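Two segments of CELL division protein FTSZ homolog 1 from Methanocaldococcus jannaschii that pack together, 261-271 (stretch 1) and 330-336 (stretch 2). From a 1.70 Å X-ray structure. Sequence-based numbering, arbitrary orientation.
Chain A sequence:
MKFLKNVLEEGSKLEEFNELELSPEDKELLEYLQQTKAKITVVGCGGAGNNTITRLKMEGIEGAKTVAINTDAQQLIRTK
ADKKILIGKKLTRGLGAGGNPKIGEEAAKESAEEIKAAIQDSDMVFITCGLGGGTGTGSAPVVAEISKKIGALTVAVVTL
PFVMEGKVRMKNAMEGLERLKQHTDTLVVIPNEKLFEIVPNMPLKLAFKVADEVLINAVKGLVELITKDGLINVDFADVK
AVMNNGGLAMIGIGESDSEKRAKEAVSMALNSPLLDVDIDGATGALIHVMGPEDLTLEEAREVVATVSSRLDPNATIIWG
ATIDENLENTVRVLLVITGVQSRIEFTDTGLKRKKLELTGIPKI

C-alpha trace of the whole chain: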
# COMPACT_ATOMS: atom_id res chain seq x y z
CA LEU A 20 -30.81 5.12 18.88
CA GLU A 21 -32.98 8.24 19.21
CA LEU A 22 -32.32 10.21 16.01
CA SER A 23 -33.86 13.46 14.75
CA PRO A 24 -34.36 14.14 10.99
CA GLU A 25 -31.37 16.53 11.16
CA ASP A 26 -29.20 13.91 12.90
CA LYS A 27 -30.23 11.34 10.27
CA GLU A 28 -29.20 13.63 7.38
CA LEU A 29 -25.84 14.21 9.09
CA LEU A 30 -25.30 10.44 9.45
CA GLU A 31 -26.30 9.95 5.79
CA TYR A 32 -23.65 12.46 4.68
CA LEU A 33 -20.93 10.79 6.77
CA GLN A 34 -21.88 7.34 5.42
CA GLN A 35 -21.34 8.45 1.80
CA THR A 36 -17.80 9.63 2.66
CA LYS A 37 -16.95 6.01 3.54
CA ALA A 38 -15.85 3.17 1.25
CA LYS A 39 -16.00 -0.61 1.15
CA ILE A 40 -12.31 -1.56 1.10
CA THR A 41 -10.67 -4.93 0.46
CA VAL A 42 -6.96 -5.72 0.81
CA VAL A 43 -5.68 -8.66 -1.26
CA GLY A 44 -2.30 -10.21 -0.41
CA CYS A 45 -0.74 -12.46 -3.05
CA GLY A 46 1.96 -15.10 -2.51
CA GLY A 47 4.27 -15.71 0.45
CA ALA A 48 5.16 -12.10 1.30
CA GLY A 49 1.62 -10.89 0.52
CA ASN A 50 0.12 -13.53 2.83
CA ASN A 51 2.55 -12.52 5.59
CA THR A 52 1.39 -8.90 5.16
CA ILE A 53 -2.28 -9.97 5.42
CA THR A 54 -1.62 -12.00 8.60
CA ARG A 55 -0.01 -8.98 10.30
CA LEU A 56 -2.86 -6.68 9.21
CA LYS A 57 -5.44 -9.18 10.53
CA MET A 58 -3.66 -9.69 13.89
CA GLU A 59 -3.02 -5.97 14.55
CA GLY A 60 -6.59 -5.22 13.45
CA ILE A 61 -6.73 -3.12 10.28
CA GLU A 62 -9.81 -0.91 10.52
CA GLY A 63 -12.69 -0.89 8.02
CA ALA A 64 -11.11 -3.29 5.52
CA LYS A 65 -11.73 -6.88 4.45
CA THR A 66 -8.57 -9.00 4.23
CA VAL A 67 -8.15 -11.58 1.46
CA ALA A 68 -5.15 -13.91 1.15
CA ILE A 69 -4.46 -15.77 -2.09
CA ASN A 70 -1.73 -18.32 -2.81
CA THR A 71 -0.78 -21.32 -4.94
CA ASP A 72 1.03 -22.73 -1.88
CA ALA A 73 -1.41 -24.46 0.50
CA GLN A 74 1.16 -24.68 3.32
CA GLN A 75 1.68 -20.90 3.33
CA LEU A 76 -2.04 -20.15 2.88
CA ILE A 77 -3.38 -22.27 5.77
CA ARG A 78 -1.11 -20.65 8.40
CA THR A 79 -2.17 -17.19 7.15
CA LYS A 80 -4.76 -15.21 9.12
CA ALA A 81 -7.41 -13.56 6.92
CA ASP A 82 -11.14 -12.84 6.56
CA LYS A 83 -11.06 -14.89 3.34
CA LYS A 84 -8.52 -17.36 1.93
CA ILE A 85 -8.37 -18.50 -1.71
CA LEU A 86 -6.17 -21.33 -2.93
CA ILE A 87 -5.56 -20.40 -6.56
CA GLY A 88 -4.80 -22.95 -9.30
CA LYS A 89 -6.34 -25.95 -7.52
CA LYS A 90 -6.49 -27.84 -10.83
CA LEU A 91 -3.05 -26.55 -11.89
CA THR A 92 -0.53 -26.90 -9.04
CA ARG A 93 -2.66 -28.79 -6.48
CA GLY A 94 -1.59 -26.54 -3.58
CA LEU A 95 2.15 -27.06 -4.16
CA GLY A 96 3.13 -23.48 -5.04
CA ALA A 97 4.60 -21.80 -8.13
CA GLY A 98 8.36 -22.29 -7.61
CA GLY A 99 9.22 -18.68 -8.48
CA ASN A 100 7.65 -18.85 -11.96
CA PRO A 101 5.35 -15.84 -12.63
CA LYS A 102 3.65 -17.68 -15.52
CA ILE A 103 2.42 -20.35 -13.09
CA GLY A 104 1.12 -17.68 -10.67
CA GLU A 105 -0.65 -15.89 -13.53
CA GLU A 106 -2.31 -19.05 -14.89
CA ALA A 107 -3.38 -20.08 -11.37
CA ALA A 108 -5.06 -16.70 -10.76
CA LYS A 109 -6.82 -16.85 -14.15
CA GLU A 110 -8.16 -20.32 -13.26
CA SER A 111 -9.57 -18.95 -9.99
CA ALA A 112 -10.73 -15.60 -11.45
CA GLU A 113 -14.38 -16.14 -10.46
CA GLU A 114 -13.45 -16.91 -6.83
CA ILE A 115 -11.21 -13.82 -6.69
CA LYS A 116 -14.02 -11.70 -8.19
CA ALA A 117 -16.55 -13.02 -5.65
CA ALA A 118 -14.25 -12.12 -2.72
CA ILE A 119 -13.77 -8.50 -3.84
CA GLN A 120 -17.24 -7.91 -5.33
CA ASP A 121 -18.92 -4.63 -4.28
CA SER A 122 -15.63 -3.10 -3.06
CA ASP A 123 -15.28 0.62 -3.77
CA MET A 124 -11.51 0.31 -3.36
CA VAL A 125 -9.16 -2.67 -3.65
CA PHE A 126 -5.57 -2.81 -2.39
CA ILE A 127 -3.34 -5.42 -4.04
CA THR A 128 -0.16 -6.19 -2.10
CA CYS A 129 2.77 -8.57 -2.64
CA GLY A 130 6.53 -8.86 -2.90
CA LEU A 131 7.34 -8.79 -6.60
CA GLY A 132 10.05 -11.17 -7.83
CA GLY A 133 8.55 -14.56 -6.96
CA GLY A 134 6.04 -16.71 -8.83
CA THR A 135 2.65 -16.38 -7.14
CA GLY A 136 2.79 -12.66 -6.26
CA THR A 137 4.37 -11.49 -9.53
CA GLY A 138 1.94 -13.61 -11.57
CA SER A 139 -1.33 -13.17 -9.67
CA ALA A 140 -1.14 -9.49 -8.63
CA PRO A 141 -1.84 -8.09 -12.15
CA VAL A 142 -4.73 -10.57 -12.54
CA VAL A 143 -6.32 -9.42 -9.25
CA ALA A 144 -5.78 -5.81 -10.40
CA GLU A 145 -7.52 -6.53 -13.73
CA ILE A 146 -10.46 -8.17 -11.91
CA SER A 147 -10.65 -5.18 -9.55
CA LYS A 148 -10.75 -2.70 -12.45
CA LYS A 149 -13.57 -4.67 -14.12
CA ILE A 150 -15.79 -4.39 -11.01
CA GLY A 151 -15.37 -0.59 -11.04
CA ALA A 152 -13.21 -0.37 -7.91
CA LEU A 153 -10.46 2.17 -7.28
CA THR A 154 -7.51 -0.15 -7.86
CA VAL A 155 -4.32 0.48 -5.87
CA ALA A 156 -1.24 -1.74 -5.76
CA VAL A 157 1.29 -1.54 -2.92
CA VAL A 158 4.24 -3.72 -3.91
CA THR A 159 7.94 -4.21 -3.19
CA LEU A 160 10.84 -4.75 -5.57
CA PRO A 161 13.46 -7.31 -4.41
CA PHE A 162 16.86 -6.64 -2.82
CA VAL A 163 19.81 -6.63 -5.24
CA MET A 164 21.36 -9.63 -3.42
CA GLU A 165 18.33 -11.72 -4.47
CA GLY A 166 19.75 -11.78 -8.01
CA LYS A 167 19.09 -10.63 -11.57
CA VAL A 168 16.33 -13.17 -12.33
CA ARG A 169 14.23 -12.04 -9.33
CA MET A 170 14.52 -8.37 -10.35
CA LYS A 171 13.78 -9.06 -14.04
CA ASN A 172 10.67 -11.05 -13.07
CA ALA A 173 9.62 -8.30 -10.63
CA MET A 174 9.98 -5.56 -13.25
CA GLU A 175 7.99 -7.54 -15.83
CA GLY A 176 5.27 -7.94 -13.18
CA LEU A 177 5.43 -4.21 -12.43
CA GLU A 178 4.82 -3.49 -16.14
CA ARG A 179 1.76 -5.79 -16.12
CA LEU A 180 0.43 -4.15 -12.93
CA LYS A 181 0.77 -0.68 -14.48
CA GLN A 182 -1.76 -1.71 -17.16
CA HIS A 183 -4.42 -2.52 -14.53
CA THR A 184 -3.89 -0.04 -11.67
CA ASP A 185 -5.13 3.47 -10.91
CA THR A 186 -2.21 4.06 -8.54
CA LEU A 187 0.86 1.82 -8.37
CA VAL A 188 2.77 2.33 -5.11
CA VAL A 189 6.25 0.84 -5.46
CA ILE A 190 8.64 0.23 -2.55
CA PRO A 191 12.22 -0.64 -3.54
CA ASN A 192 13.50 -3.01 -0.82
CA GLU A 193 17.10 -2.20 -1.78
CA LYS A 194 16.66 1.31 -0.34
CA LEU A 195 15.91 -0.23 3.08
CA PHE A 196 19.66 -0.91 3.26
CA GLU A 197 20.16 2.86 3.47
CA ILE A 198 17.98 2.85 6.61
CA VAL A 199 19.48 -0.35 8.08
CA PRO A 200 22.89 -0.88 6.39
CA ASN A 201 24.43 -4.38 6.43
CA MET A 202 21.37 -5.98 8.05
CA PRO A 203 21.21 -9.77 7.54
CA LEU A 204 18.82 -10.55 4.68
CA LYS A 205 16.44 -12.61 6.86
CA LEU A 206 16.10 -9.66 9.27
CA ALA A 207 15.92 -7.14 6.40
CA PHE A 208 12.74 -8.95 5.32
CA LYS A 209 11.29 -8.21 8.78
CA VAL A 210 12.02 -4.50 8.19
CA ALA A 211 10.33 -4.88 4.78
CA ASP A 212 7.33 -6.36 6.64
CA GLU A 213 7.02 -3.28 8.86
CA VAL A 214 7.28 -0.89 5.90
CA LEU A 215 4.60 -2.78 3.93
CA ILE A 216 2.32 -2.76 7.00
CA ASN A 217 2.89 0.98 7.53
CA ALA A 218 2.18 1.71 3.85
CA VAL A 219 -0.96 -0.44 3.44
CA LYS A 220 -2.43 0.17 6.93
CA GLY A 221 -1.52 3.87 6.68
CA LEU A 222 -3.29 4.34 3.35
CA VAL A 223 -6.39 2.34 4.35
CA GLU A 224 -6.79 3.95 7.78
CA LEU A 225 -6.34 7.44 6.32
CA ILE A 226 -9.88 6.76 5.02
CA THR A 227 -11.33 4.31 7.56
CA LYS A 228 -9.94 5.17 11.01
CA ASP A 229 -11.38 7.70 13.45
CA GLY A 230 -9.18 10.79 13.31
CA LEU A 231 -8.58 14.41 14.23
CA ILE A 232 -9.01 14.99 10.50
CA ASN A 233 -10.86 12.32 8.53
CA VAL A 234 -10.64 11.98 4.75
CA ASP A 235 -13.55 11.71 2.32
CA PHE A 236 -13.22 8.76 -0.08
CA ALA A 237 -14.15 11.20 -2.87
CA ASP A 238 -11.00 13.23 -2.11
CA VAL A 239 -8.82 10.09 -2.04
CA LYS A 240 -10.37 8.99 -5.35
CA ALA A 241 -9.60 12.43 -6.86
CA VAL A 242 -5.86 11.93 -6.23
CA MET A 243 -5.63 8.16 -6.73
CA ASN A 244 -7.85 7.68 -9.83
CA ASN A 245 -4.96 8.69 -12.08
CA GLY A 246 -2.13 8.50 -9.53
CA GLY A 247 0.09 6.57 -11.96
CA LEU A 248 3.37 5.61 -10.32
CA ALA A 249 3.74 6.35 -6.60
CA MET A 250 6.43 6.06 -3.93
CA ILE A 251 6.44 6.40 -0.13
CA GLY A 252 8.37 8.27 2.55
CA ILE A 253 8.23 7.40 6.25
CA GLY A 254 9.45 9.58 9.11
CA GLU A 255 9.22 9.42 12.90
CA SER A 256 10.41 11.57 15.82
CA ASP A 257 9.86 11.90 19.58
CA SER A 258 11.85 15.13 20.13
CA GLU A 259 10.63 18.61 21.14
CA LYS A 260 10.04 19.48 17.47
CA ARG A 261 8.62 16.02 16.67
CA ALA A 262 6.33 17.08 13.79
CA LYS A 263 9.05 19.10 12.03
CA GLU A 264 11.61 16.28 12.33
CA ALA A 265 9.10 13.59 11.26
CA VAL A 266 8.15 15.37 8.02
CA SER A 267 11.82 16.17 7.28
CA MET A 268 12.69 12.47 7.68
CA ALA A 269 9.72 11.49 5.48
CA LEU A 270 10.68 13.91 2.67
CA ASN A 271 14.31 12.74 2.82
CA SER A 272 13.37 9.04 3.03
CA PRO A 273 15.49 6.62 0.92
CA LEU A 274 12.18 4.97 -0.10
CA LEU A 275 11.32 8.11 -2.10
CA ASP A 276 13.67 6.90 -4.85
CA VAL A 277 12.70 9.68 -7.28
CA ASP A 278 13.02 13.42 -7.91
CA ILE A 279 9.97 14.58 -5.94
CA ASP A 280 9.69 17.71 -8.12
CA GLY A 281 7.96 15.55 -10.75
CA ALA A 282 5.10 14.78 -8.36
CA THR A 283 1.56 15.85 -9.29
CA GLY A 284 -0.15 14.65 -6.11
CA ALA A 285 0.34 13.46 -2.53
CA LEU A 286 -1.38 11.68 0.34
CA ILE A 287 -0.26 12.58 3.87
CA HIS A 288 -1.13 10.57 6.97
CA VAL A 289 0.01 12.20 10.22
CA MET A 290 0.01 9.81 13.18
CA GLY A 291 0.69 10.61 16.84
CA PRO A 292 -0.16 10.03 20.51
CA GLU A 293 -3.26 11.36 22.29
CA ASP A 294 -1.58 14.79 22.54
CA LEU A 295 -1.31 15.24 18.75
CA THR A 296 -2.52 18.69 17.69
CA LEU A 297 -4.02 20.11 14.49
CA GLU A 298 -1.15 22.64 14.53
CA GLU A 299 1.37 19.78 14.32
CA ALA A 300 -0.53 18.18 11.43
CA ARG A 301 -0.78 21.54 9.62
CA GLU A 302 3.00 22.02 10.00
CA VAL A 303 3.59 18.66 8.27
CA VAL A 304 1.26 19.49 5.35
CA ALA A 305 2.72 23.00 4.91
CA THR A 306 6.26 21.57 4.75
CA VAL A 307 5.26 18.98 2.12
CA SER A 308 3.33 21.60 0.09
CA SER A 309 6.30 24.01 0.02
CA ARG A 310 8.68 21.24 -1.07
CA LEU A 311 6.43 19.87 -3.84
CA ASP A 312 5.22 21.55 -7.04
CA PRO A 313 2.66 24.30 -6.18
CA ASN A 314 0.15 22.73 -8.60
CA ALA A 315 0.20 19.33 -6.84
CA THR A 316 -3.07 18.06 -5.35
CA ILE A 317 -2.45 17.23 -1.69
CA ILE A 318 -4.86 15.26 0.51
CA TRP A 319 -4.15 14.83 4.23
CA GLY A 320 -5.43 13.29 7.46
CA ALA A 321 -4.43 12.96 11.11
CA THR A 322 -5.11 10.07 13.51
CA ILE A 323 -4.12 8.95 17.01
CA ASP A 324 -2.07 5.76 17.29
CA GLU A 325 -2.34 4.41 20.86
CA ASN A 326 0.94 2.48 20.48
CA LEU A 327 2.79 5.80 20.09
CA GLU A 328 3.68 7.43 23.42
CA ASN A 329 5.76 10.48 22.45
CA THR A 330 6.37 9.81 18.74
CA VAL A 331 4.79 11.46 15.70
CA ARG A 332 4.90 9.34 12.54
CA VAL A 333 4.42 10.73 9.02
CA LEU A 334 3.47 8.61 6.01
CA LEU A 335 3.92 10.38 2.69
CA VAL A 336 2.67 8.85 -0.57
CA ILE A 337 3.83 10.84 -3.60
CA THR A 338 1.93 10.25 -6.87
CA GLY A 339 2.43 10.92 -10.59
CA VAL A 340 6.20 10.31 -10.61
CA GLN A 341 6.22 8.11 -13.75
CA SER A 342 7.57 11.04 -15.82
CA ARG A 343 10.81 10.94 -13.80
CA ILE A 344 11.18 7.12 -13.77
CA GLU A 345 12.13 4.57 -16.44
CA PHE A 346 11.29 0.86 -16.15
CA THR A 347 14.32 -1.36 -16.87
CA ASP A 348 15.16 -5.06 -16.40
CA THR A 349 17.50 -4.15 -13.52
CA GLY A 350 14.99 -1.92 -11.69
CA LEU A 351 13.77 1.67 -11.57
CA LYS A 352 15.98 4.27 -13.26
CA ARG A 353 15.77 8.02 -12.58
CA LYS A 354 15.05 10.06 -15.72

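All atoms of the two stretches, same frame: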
# COMPACT_ATOMS: atom_id res chain seq x y z
N ARG A 261 8.91 17.35 17.23
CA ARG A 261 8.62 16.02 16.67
C ARG A 261 7.99 16.05 15.28
O ARG A 261 8.36 15.26 14.41
CB ARG A 261 7.78 15.18 17.64
CG ARG A 261 6.48 15.83 18.10
CD ARG A 261 5.78 15.01 19.16
NE ARG A 261 4.38 15.43 19.32
CZ ARG A 261 3.49 14.84 20.11
NH1 ARG A 261 2.25 15.31 20.16
NH2 ARG A 261 3.83 13.79 20.85
N ALA A 262 7.04 16.96 15.07
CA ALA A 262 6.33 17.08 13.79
C ALA A 262 7.25 17.56 12.67
O ALA A 262 7.20 17.04 11.55
CB ALA A 262 5.12 18.00 13.92
N LYS A 263 8.10 18.54 12.98
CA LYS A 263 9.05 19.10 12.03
C LYS A 263 10.10 18.07 11.61
O LYS A 263 10.45 17.96 10.43
CB LYS A 263 9.73 20.34 12.61
CG LYS A 263 10.48 21.20 11.59
CD LYS A 263 11.19 22.38 12.24
CE LYS A 263 12.53 21.99 12.84
NZ LYS A 263 13.55 21.65 11.81
N GLU A 264 10.60 17.31 12.59
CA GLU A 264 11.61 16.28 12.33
C GLU A 264 11.03 15.07 11.60
O GLU A 264 11.71 14.46 10.77
CB GLU A 264 12.30 15.85 13.63
CG GLU A 264 13.25 16.90 14.20
CD GLU A 264 14.14 16.35 15.30
OE1 GLU A 264 14.65 15.22 15.17
OE2 GLU A 264 14.34 17.07 16.31
N ALA A 265 9.78 14.72 11.91
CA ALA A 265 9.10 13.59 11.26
C ALA A 265 8.87 13.83 9.77
O ALA A 265 9.12 12.94 8.95
CB ALA A 265 7.79 13.27 11.97
N VAL A 266 8.40 15.03 9.42
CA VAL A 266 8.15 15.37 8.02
C VAL A 266 9.46 15.52 7.23
O VAL A 266 9.53 15.16 6.05
CB VAL A 266 7.22 16.62 7.86
CG1 VAL A 266 7.87 17.89 8.39
CG2 VAL A 266 6.79 16.79 6.41
N SER A 267 10.50 16.05 7.88
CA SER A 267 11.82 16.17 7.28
C SER A 267 12.38 14.79 6.94
O SER A 267 12.90 14.57 5.84
CB SER A 267 12.78 16.91 8.21
OG SER A 267 14.07 17.03 7.64
N MET A 268 12.25 13.85 7.88
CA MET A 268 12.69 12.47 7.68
C MET A 268 11.90 11.78 6.57
O MET A 268 12.47 11.04 5.77
CB MET A 268 12.57 11.68 9.00
CG MET A 268 13.17 10.28 8.95
SD MET A 268 12.92 9.35 10.48
CE MET A 268 14.11 10.14 11.57
N ALA A 269 10.59 12.05 6.51
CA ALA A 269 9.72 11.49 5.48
C ALA A 269 10.08 11.99 4.08
O ALA A 269 10.15 11.20 3.13
CB ALA A 269 8.26 11.78 5.79
N LEU A 270 10.31 13.30 3.95
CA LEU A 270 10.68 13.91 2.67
C LEU A 270 12.06 13.47 2.18
O LEU A 270 12.30 13.39 0.98
CB LEU A 270 10.61 15.44 2.76
CG LEU A 270 9.22 16.08 2.72
CD1 LEU A 270 9.24 17.47 3.34
CD2 LEU A 270 8.67 16.13 1.30
N ASN A 271 12.95 13.19 3.13
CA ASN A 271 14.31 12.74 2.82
C ASN A 271 14.48 11.22 2.87
O ASN A 271 15.60 10.71 2.84
CB ASN A 271 15.32 13.42 3.75
CG ASN A 271 15.46 14.91 3.48
OD1 ASN A 271 15.16 15.74 4.34
ND2 ASN A 271 15.91 15.26 2.28
N THR A 330 5.91 9.77 20.13
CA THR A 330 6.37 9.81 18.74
C THR A 330 5.27 10.24 17.77
O THR A 330 4.14 9.77 17.85
CB THR A 330 6.94 8.44 18.31
OG1 THR A 330 7.94 8.02 19.25
CG2 THR A 330 7.56 8.51 16.91
N VAL A 331 5.63 11.15 16.86
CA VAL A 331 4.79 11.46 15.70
C VAL A 331 5.37 10.76 14.47
O VAL A 331 6.57 10.87 14.19
CB VAL A 331 4.67 12.99 15.47
CG1 VAL A 331 4.20 13.31 14.04
CG2 VAL A 331 3.71 13.61 16.47
N ARG A 332 4.51 10.04 13.76
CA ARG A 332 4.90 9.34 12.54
C ARG A 332 4.20 9.96 11.33
O ARG A 332 3.01 10.25 11.38
CB ARG A 332 4.56 7.85 12.64
CG ARG A 332 5.08 6.98 11.50
CD ARG A 332 4.65 5.53 11.66
NE ARG A 332 5.31 4.87 12.78
CZ ARG A 332 5.03 3.65 13.22
NH1 ARG A 332 4.08 2.93 12.64
NH2 ARG A 332 5.69 3.15 14.26
N VAL A 333 4.96 10.17 10.26
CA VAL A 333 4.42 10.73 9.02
C VAL A 333 4.58 9.74 7.87
O VAL A 333 5.70 9.32 7.56
CB VAL A 333 5.07 12.09 8.67
CG1 VAL A 333 4.63 12.57 7.28
CG2 VAL A 333 4.72 13.14 9.72
N LEU A 334 3.46 9.37 7.26
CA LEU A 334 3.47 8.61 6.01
C LEU A 334 3.16 9.54 4.85
O LEU A 334 2.12 10.20 4.83
CB LEU A 334 2.48 7.44 6.05
CG LEU A 334 2.26 6.70 4.72
CD1 LEU A 334 3.50 5.89 4.30
CD2 LEU A 334 1.04 5.79 4.79
N LEU A 335 4.08 9.58 3.89
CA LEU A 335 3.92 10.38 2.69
C LEU A 335 3.86 9.46 1.48
O LEU A 335 4.75 8.63 1.28
CB LEU A 335 5.08 11.37 2.56
CG LEU A 335 5.11 12.35 1.38
CD1 LEU A 335 3.97 13.36 1.45
CD2 LEU A 335 6.45 13.06 1.33
N VAL A 336 2.80 9.59 0.68
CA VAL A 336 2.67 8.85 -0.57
C VAL A 336 2.61 9.86 -1.72
O VAL A 336 1.63 10.59 -1.87
CB VAL A 336 1.44 7.92 -0.59
CG1 VAL A 336 1.35 7.16 -1.91
CG2 VAL A 336 1.49 6.93 0.58

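Residues 261-270 form a helix that lies against a strand, 331-336, in a roughly parallel sense: the two N-to-C directions differ by 32°, and the axes approach to 7.5 Å. The helix is held by regular i to i+4 hydrogen bonds, such as Ala 265 N to Arg 261 O (2.9 Å) and Ala 269 N to Ala 265 O (3.0 Å). No hydrogen bond joins the helix to the strand, and the contact rests on packing.

Arg 261, Ala 265 and Ala 269, spaced four apart, point their CA-to-CB bonds toward the strand, while strand alternation turns Val 331, Val 333 and Leu 335 toward the helix and Arg 332 and Leu 334 away. Small side chains on the helix permit a close approach: the CA atoms of Ala 265 and Val 333 are 5.9 Å apart. Ala 265 sits between two valines, its CB 4.1 Å from Val 331 CG1 and 3.8 Å from Val 333 CG2, and the same CB lies 3.5 Å from the backbone O of Val 331. One turn later Ala 269 CB meets Val 333 CG1 at 4.0 Å. The branched valines thus offer methyl groups to alanines that have only a CB to give.

The ends of the contact use longer side chains. Leu 270 leaves its CA sideways to the strand, but its end comes nearer, bringing CD2 to 3.8 Å from Leu 335 CD2. At the other end, Arg 261 NE lies 3.4 Å from Val 331 CG2, which covers one face of the guanidinium. A flat guanidinium can lay its face on a methyl while its edge serves polar partners, which Arg 261 finds outside these segments. Lys 263, Glu 264, Ser 267 and Met 268 do not reach the strand; the first three are polar, as is common on the outer side of a helix.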